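PDB 4ZAS: CalS13 from Micromonospora echinospora, which probably transfers an amino group to a dTDP-linked keto sugar, using pyridoxal 5'-phosphate as its cofactor. Local coordinates for residues Val77-Cys81 and Arg270-Asn274; Ser69-Asn73 and Pro206-His210; Thr59-Tyr63 and Gly278-Leu282. All coordinates share one frame; numbering follows the deposited sequence.

Interaction 1: Val77-Cys81 and Arg270-Asn274; sequences VSVNC and RFILN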
loop_
_atom_site.group_PDB
_atom_site.type_symbol
_atom_site.label_atom_id
_atom_site.label_comp_id
_atom_site.label_asym_id
_atom_site.label_seq_id
_atom_site.Cartn_x
_atom_site.Cartn_y
_atom_site.Cartn_z
ATOM N N VAL A 77 11.441 -1.337 10.250
ATOM C CA VAL A 77 10.260 -2.013 9.763
ATOM C C VAL A 77 10.039 -1.669 8.299
ATOM O O VAL A 77 9.619 -0.554 7.990
ATOM C CB VAL A 77 9.024 -1.634 10.611
ATOM C CG1 VAL A 77 7.765 -2.310 10.070
ATOM C CG2 VAL A 77 9.256 -1.998 12.067
ATOM N N SER A 78 10.301 -2.606 7.391
ATOM C CA SER A 78 10.071 -2.349 5.964
ATOM C C SER A 78 8.559 -2.209 5.674
ATOM O O SER A 78 7.708 -2.737 6.423
ATOM C CB SER A 78 10.685 -3.463 5.103
ATOM O OG SER A 78 10.059 -4.730 5.347
ATOM N N VAL A 79 8.227 -1.439 4.632
ATOM C CA VAL A 79 6.834 -1.227 4.214
ATOM C C VAL A 79 6.805 -1.134 2.688
ATOM O O VAL A 79 7.854 -1.026 2.068
ATOM C CB VAL A 79 6.211 0.034 4.851
ATOM C CG1 VAL A 79 5.769 -0.201 6.314
ATOM C CG2 VAL A 79 7.171 1.225 4.715
ATOM N N ASN A 80 5.615 -1.160 2.084
ATOM C CA ASN A 80 5.533 -1.298 0.628
ATOM C C ASN A 80 5.685 0.047 -0.116
ATOM O O ASN A 80 5.660 0.066 -1.344
ATOM C CB ASN A 80 4.241 -2.053 0.188
ATOM C CG ASN A 80 2.942 -1.389 0.647
ATOM O OD1 ASN A 80 2.931 -0.324 1.264
ATOM N ND2 ASN A 80 1.823 -2.024 0.304
ATOM N N CYS A 81 5.798 1.145 0.633
ATOM C CA CYS A 81 6.223 2.466 0.119
ATOM C C CYS A 81 6.415 3.456 1.268
ATOM O O CYS A 81 5.978 3.204 2.393
ATOM C CB CYS A 81 5.228 3.054 -0.893
ATOM S SG CYS A 81 3.562 3.303 -0.317
ATOM N N ARG A 270 -2.149 -3.212 5.683
ATOM C CA ARG A 270 -1.518 -4.256 4.893
ATOM C C ARG A 270 -0.418 -3.571 4.088
ATOM O O ARG A 270 -0.600 -3.197 2.925
ATOM C CB ARG A 270 -2.578 -4.967 4.040
ATOM C CG ARG A 270 -2.146 -5.754 2.818
ATOM C CD ARG A 270 -1.156 -6.844 3.091
ATOM N NE ARG A 270 -1.328 -7.908 2.101
ATOM C CZ ARG A 270 -0.458 -8.227 1.152
ATOM N NH1 ARG A 270 0.683 -7.567 1.030
ATOM N NH2 ARG A 270 -0.741 -9.217 0.322
ATOM N N PHE A 271 0.720 -3.398 4.759
ATOM C CA PHE A 271 1.794 -2.523 4.323
ATOM C C PHE A 271 3.121 -3.255 4.137
ATOM O O PHE A 271 4.133 -2.626 3.886
ATOM C CB PHE A 271 2.010 -1.401 5.350
ATOM C CG PHE A 271 0.974 -0.297 5.309
ATOM C CD1 PHE A 271 0.139 -0.136 4.216
ATOM C CD2 PHE A 271 0.858 0.598 6.373
ATOM C CE1 PHE A 271 -0.810 0.896 4.190
ATOM C CE2 PHE A 271 -0.086 1.618 6.348
ATOM C CZ PHE A 271 -0.928 1.762 5.256
ATOM N N ILE A 272 3.117 -4.578 4.207
ATOM C CA ILE A 272 4.368 -5.323 4.153
ATOM C C ILE A 272 5.085 -5.157 2.807
ATOM O O ILE A 272 4.451 -4.955 1.773
ATOM C CB ILE A 272 4.117 -6.806 4.476
ATOM C CG1 ILE A 272 3.083 -7.401 3.525
ATOM C CG2 ILE A 272 3.607 -6.948 5.894
ATOM C CD1 ILE A 272 3.145 -8.904 3.439
ATOM N N LEU A 273 6.414 -5.223 2.850
ATOM C CA LEU A 273 7.264 -5.243 1.658
ATOM C C LEU A 273 7.485 -6.688 1.281
ATOM O O LEU A 273 7.762 -7.502 2.155
ATOM C CB LEU A 273 8.609 -4.562 1.946
ATOM C CG LEU A 273 9.656 -4.532 0.830
ATOM C CD1 LEU A 273 9.331 -3.424 -0.145
ATOM C CD2 LEU A 273 11.081 -4.368 1.368
ATOM N N ASN A 274 7.440 -7.026 -0.002
ATOM C CA ASN A 274 7.537 -8.442 -0.335
ATOM C C ASN A 274 8.961 -8.876 -0.641
ATOM O O ASN A 274 9.880 -8.048 -0.687
ATOM C CB ASN A 274 6.593 -8.804 -1.494
ATOM C CG ASN A 274 6.973 -8.174 -2.832
ATOM O OD1 ASN A 274 8.103 -7.699 -3.063
ATOM N ND2 ASN A 274 6.004 -8.206 -3.756
HETATM O O HOH W 1 7.325 -5.886 5.135
HETATM O O HOH W 2 -1.404 -1.075 0.725
#
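The side chains of Val79 and Phe271 run alongside each other in the same direction, CG1 of the valine 4.1 Å from CB of Phe271, and Leu88 of helix 82-94 packs against both. The carbonyl O of Phe271 meets the backbone at the end of strand 76-79. It takes a CA-H contact from Val79 CA at 3.1 Å and a bent, weak hydrogen bond from Asn80 N at 2.8 Å, where the N-H...O angle is only 122°. Two donors from successive residues thus meet one oxygen.

Asn80 then folds back over the loop. Its CB lies 3.3 Å from Ile272 O. CG is set between the residue's own N and carbonyl carbon (chi1 58°), and this turns the amide so that OD1 approaches the Phe271 ring obliquely. The other end of the amide, ND2, gives a weak bond to a water that sits at the ring edge of Phe271, in its plane, and donates to Arg270 O over 3.2 Å.

Leu273, two residues on from Phe271, meets the strand through its side chain. Its CB lies 3.7 Å from Ser78 OG and its CD1 3.6 Å from Val79 O; the serine hydroxyl itself is hydrogen-bonded to Glu64.

The guanidinium of Arg270 has its partners elsewhere: Glu55, and the pyridoxal-phosphate lysine of the second subunit. A loop laid across the edge strand of the mixed seven-stranded sheet, reaching the partner's cofactor, fits the shared active sites of fold type I aminotransferase dimers.

Interaction 2: Ser69-Asn73 and Pro206-His210; sequences SRIGN and PLGTH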
loop_
_atom_site.group_PDB
_atom_site.type_symbol
_atom_site.label_atom_id
_atom_site.label_comp_id
_atom_site.label_asym_id
_atom_site.label_seq_id
_atom_site.Cartn_x
_atom_site.Cartn_y
_atom_site.Cartn_z
ATOM N N SER A 69 21.842 -2.114 10.186
ATOM C CA SER A 69 23.258 -2.191 10.483
ATOM C C SER A 69 23.967 -0.933 9.985
ATOM O O SER A 69 24.886 -0.439 10.632
ATOM C CB SER A 69 23.860 -3.439 9.833
ATOM O OG SER A 69 25.177 -3.676 10.288
ATOM N N ARG A 70 23.496 -0.393 8.865
ATOM C CA ARG A 70 24.071 0.816 8.285
ATOM C C ARG A 70 23.676 2.054 9.045
ATOM O O ARG A 70 24.508 2.893 9.379
ATOM C CB ARG A 70 23.623 0.969 6.840
ATOM C CG ARG A 70 24.205 -0.071 5.931
ATOM C CD ARG A 70 24.249 0.485 4.543
ATOM N NE ARG A 70 24.976 -0.373 3.628
ATOM C CZ ARG A 70 25.611 0.112 2.576
ATOM N NH1 ARG A 70 25.574 1.424 2.366
ATOM N NH2 ARG A 70 26.278 -0.692 1.756
ATOM N N ILE A 71 22.383 2.155 9.315
ATOM C CA ILE A 71 21.827 3.305 10.004
ATOM C C ILE A 71 22.331 3.294 11.435
ATOM O O ILE A 71 22.487 4.332 12.048
ATOM C CB ILE A 71 20.303 3.297 9.918
ATOM C CG1 ILE A 71 19.870 3.553 8.476
ATOM C CG2 ILE A 71 19.699 4.321 10.869
ATOM C CD1 ILE A 71 18.407 3.614 8.299
ATOM N N GLY A 72 22.602 2.113 11.969
ATOM C CA GLY A 72 23.088 2.026 13.332
ATOM C C GLY A 72 21.949 1.961 14.321
ATOM O O GLY A 72 22.145 2.223 15.497
ATOM N N ASN A 73 20.763 1.608 13.825
ATOM C CA ASN A 73 19.547 1.413 14.621
ATOM C C ASN A 73 18.802 0.189 14.095
ATOM O O ASN A 73 18.315 0.194 12.960
ATOM C CB ASN A 73 18.648 2.641 14.549
ATOM C CG ASN A 73 17.419 2.526 15.434
ATOM O OD1 ASN A 73 17.094 1.448 15.941
ATOM N ND2 ASN A 73 16.692 3.629 15.575
ATOM N N PRO A 206 24.038 8.959 11.142
ATOM C CA PRO A 206 22.960 8.836 10.155
ATOM C C PRO A 206 21.570 9.178 10.677
ATOM O O PRO A 206 21.276 9.055 11.861
ATOM C CB PRO A 206 23.031 7.349 9.734
ATOM C CG PRO A 206 23.947 6.686 10.682
ATOM C CD PRO A 206 24.876 7.752 11.203
ATOM N N LEU A 207 20.727 9.658 9.778
ATOM C CA LEU A 207 19.373 9.954 10.141
ATOM C C LEU A 207 18.718 8.642 10.516
ATOM O O LEU A 207 18.949 7.618 9.866
ATOM C CB LEU A 207 18.635 10.632 9.003
ATOM C CG LEU A 207 19.215 11.952 8.513
ATOM C CD1 LEU A 207 18.391 12.465 7.290
ATOM C CD2 LEU A 207 19.195 12.930 9.659
ATOM N N GLY A 208 17.911 8.678 11.572
ATOM C CA GLY A 208 17.336 7.476 12.143
ATOM C C GLY A 208 17.892 7.195 13.525
ATOM O O GLY A 208 17.408 6.295 14.223
ATOM N N THR A 209 18.883 7.988 13.939
ATOM C CA THR A 209 19.527 7.783 15.238
ATOM C C THR A 209 19.301 8.908 16.254
ATOM O O THR A 209 19.902 8.903 17.324
ATOM C CB THR A 209 21.068 7.576 15.072
ATOM O OG1 THR A 209 21.641 8.707 14.390
ATOM C CG2 THR A 209 21.344 6.361 14.239
ATOM N N HIS A 210 18.369 9.805 15.980
ATOM C CA HIS A 210 18.230 10.999 16.818
ATOM C C HIS A 210 16.973 11.002 17.682
ATOM O O HIS A 210 16.521 12.065 18.115
ATOM C CB HIS A 210 18.261 12.242 15.909
ATOM C CG HIS A 210 19.531 12.367 15.124
ATOM N ND1 HIS A 210 19.657 11.899 13.832
ATOM C CD2 HIS A 210 20.745 12.876 15.463
ATOM C CE1 HIS A 210 20.890 12.123 13.405
ATOM N NE2 HIS A 210 21.570 12.715 14.376
#
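Asn73 reaches the turn Pro206-Thr209 with the nitrogen of its amide. CG is anti to the backbone N (chi1 -176°), which brings ND2 within bonding distance of Gly208. CB lies 3.9 Å from Gly208 O, and CG, 4.0 Å from Gly208 O, comes no nearer. The real contact is made by ND2, which donates to Gly208 O at 3.1 Å. The N-H...O angle is 174°, so the bond is almost straight, and the oxygen lies in the plane of the asparagine amide. ND2 also donates to Leu234 O, while OD1 accepts from Arg75 N, so the amide is held at both ends and can hardly flip.

Beside it, Ile71 puts CG2 3.5 Å from Leu207 O and 4.1 Å from Gly208 CA. Gly208 occupies the third position of a type II beta turn with positive phi, and a CB there would clash with that methyl. Carbon atoms crowd the carbonyl of Ile71: Pro206 CG lies 3.1 Å from Ile71 O, and Thr209 CG2 also touches it. Within the turn, Thr209 OG1 donates to Pro206 O at 2.6 Å, in the carbonyl plane, and so reinforces the weak backbone bond between the same residues.

A leucine in place of Asn73 would probably leave the carbonyls of Gly208 and Leu234 without this donor and Arg75 N without its acceptor. The contact joins the C-terminal part of helix 58-71 to the loop between strands 205-206 and 213-217, away from the sugar-nucleotide and cofactor sites. The one hydrogen bond between the two segments is directional and probably sets how the turn sits; the remaining contacts, largely carbon against carbonyl oxygen, add shape complementarity.

Interaction 3: Thr59-Tyr63 and Gly278-Leu282; sequences TVAEY and GAIGL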
loop_
_atom_site.group_PDB
_atom_site.type_symbol
_atom_site.label_atom_id
_atom_site.label_comp_id
_atom_site.label_asym_id
_atom_site.label_seq_id
_atom_site.Cartn_x
_atom_site.Cartn_y
_atom_site.Cartn_z
ATOM N N THR A 59 14.063 -12.988 3.208
ATOM C CA THR A 59 14.811 -12.003 2.443
ATOM C C THR A 59 14.534 -10.590 2.939
ATOM O O THR A 59 15.460 -9.816 3.157
ATOM C CB THR A 59 14.477 -12.090 0.940
ATOM O OG1 THR A 59 14.947 -13.338 0.426
ATOM C CG2 THR A 59 15.155 -10.969 0.176
ATOM N N VAL A 60 13.267 -10.269 3.163
ATOM C CA VAL A 60 12.901 -8.965 3.706
ATOM C C VAL A 60 13.528 -8.730 5.081
ATOM O O VAL A 60 13.994 -7.632 5.380
ATOM C CB VAL A 60 11.383 -8.827 3.777
ATOM C CG1 VAL A 60 11.014 -7.709 4.684
ATOM C CG2 VAL A 60 10.808 -8.619 2.367
ATOM N N ALA A 61 13.533 -9.757 5.924
ATOM C CA ALA A 61 14.175 -9.649 7.232
ATOM C C ALA A 61 15.679 -9.408 7.087
ATOM O O ALA A 61 16.251 -8.640 7.845
ATOM C CB ALA A 61 13.916 -10.888 8.065
ATOM N N GLU A 62 16.312 -10.080 6.123
ATOM C CA GLU A 62 17.750 -9.921 5.878
ATOM C C GLU A 62 18.049 -8.488 5.444
ATOM O O GLU A 62 19.065 -7.913 5.823
ATOM C CB GLU A 62 18.260 -10.893 4.806
ATOM C CG GLU A 62 19.745 -10.719 4.536
ATOM C CD GLU A 62 20.287 -11.558 3.384
ATOM O OE1 GLU A 62 19.558 -12.400 2.826
ATOM O OE2 GLU A 62 21.472 -11.365 3.035
ATOM N N TYR A 63 17.171 -7.938 4.614
ATOM C CA TYR A 63 17.260 -6.553 4.188
ATOM C C TYR A 63 17.089 -5.568 5.361
ATOM O O TYR A 63 17.914 -4.676 5.557
ATOM C CB TYR A 63 16.225 -6.312 3.089
ATOM C CG TYR A 63 15.923 -4.868 2.759
ATOM C CD1 TYR A 63 16.875 -4.045 2.149
ATOM C CD2 TYR A 63 14.649 -4.346 2.978
ATOM C CE1 TYR A 63 16.579 -2.738 1.809
ATOM C CE2 TYR A 63 14.351 -3.029 2.646
ATOM C CZ TYR A 63 15.319 -2.235 2.056
ATOM O OH TYR A 63 15.013 -0.926 1.738
ATOM N N GLY A 278 12.667 -6.881 -1.006
ATOM C CA GLY A 278 13.806 -7.156 -0.162
ATOM C C GLY A 278 15.009 -7.598 -0.974
ATOM O O GLY A 278 16.121 -7.171 -0.703
ATOM N N ALA A 279 14.791 -8.432 -1.985
ATOM C CA ALA A 279 15.899 -8.923 -2.801
ATOM C C ALA A 279 16.611 -7.777 -3.551
ATOM O O ALA A 279 17.841 -7.668 -3.514
ATOM C CB ALA A 279 15.399 -9.964 -3.777
ATOM N N ILE A 280 15.824 -6.914 -4.192
ATOM C CA ILE A 280 16.325 -5.748 -4.915
ATOM C C ILE A 280 17.084 -4.811 -3.978
ATOM O O ILE A 280 18.178 -4.346 -4.295
ATOM C CB ILE A 280 15.162 -5.043 -5.606
ATOM C CG1 ILE A 280 14.562 -5.994 -6.655
ATOM C CG2 ILE A 280 15.604 -3.707 -6.231
ATOM C CD1 ILE A 280 13.187 -5.551 -7.165
ATOM N N GLY A 281 16.505 -4.559 -2.814
ATOM C CA GLY A 281 17.137 -3.755 -1.787
ATOM C C GLY A 281 18.497 -4.259 -1.344
ATOM O O GLY A 281 19.409 -3.466 -1.122
ATOM N N LEU A 282 18.619 -5.572 -1.161
ATOM C CA LEU A 282 19.885 -6.170 -0.769
ATOM C C LEU A 282 20.966 -5.979 -1.838
ATOM O O LEU A 282 22.126 -5.730 -1.507
ATOM C CB LEU A 282 19.705 -7.658 -0.472
ATOM C CG LEU A 282 19.184 -7.980 0.918
ATOM C CD1 LEU A 282 18.825 -9.442 0.991
ATOM C CD2 LEU A 282 20.253 -7.645 1.931
#
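Thr59 packs its CG2 on the backbone at Gly278, beside the closest CA pair, Val60 and Gly278, whose CA atoms are 4.4 Å apart. Here the contacts are made against bare backbone: Thr59 CG2 sits 3.4 Å from Ala279 N and 3.6 Å from Gly278 C. A CB on Gly278 would clash with Val60 CA. Gly281 plays the same part nearly one turn on, with Tyr63 CE1 3.8 Å from Gly281 CA.

Side chain against side chain, Leu282 does most of the work. Its CG rests 4.0 Å from Tyr63 CB, while CD1 turns to Glu62 and lies 3.5 Å from Glu62 CD. The two chains cross at about a right angle, and Leu282 CD1 lies against both the carboxylate and the CG methylene of Glu62. Tyr63 owes its reach to a CG anti to the backbone N (chi1 165°), which places CE1 beside Gly281.

Polar links come from just outside: both carboxylate oxygens of Glu275 accept backbone N-H groups, OE1 from Thr59 and OE2 from Val60, near the start of helix 58-71.

The segment axes run 8.4 Å apart at 35°, a glycine-mediated packing of roughly parallel helices. It sets helix 58-71 against helix 275-305, whose length and course toward the C-terminal strands are consistent with the long interdomain helix of fold type I aminotransferases.

Overall arrangement
Helix 58-71 and the strand that follows it connect all three contacts. Interactions 1 and 3 are buried neighbours, their centres about 11 Å apart, and they touch directly: Val60 packs on Ser78, Leu273 and Asn274, and Tyr63 on Leu273. Interaction 2 uses the other end of the same helix, is only partly buried, and has no other protein chain of the assembly touching its segments. The chemistry follows: interaction 3 is helix against helix through glycine backbone, Leu282 and the Tyr63 side chain, interaction 1 mixes an apolar pair with a weak backbone bond and a bridging water and borders the second subunit, and interaction 2 depends on one straight side-chain amide bond to a turn.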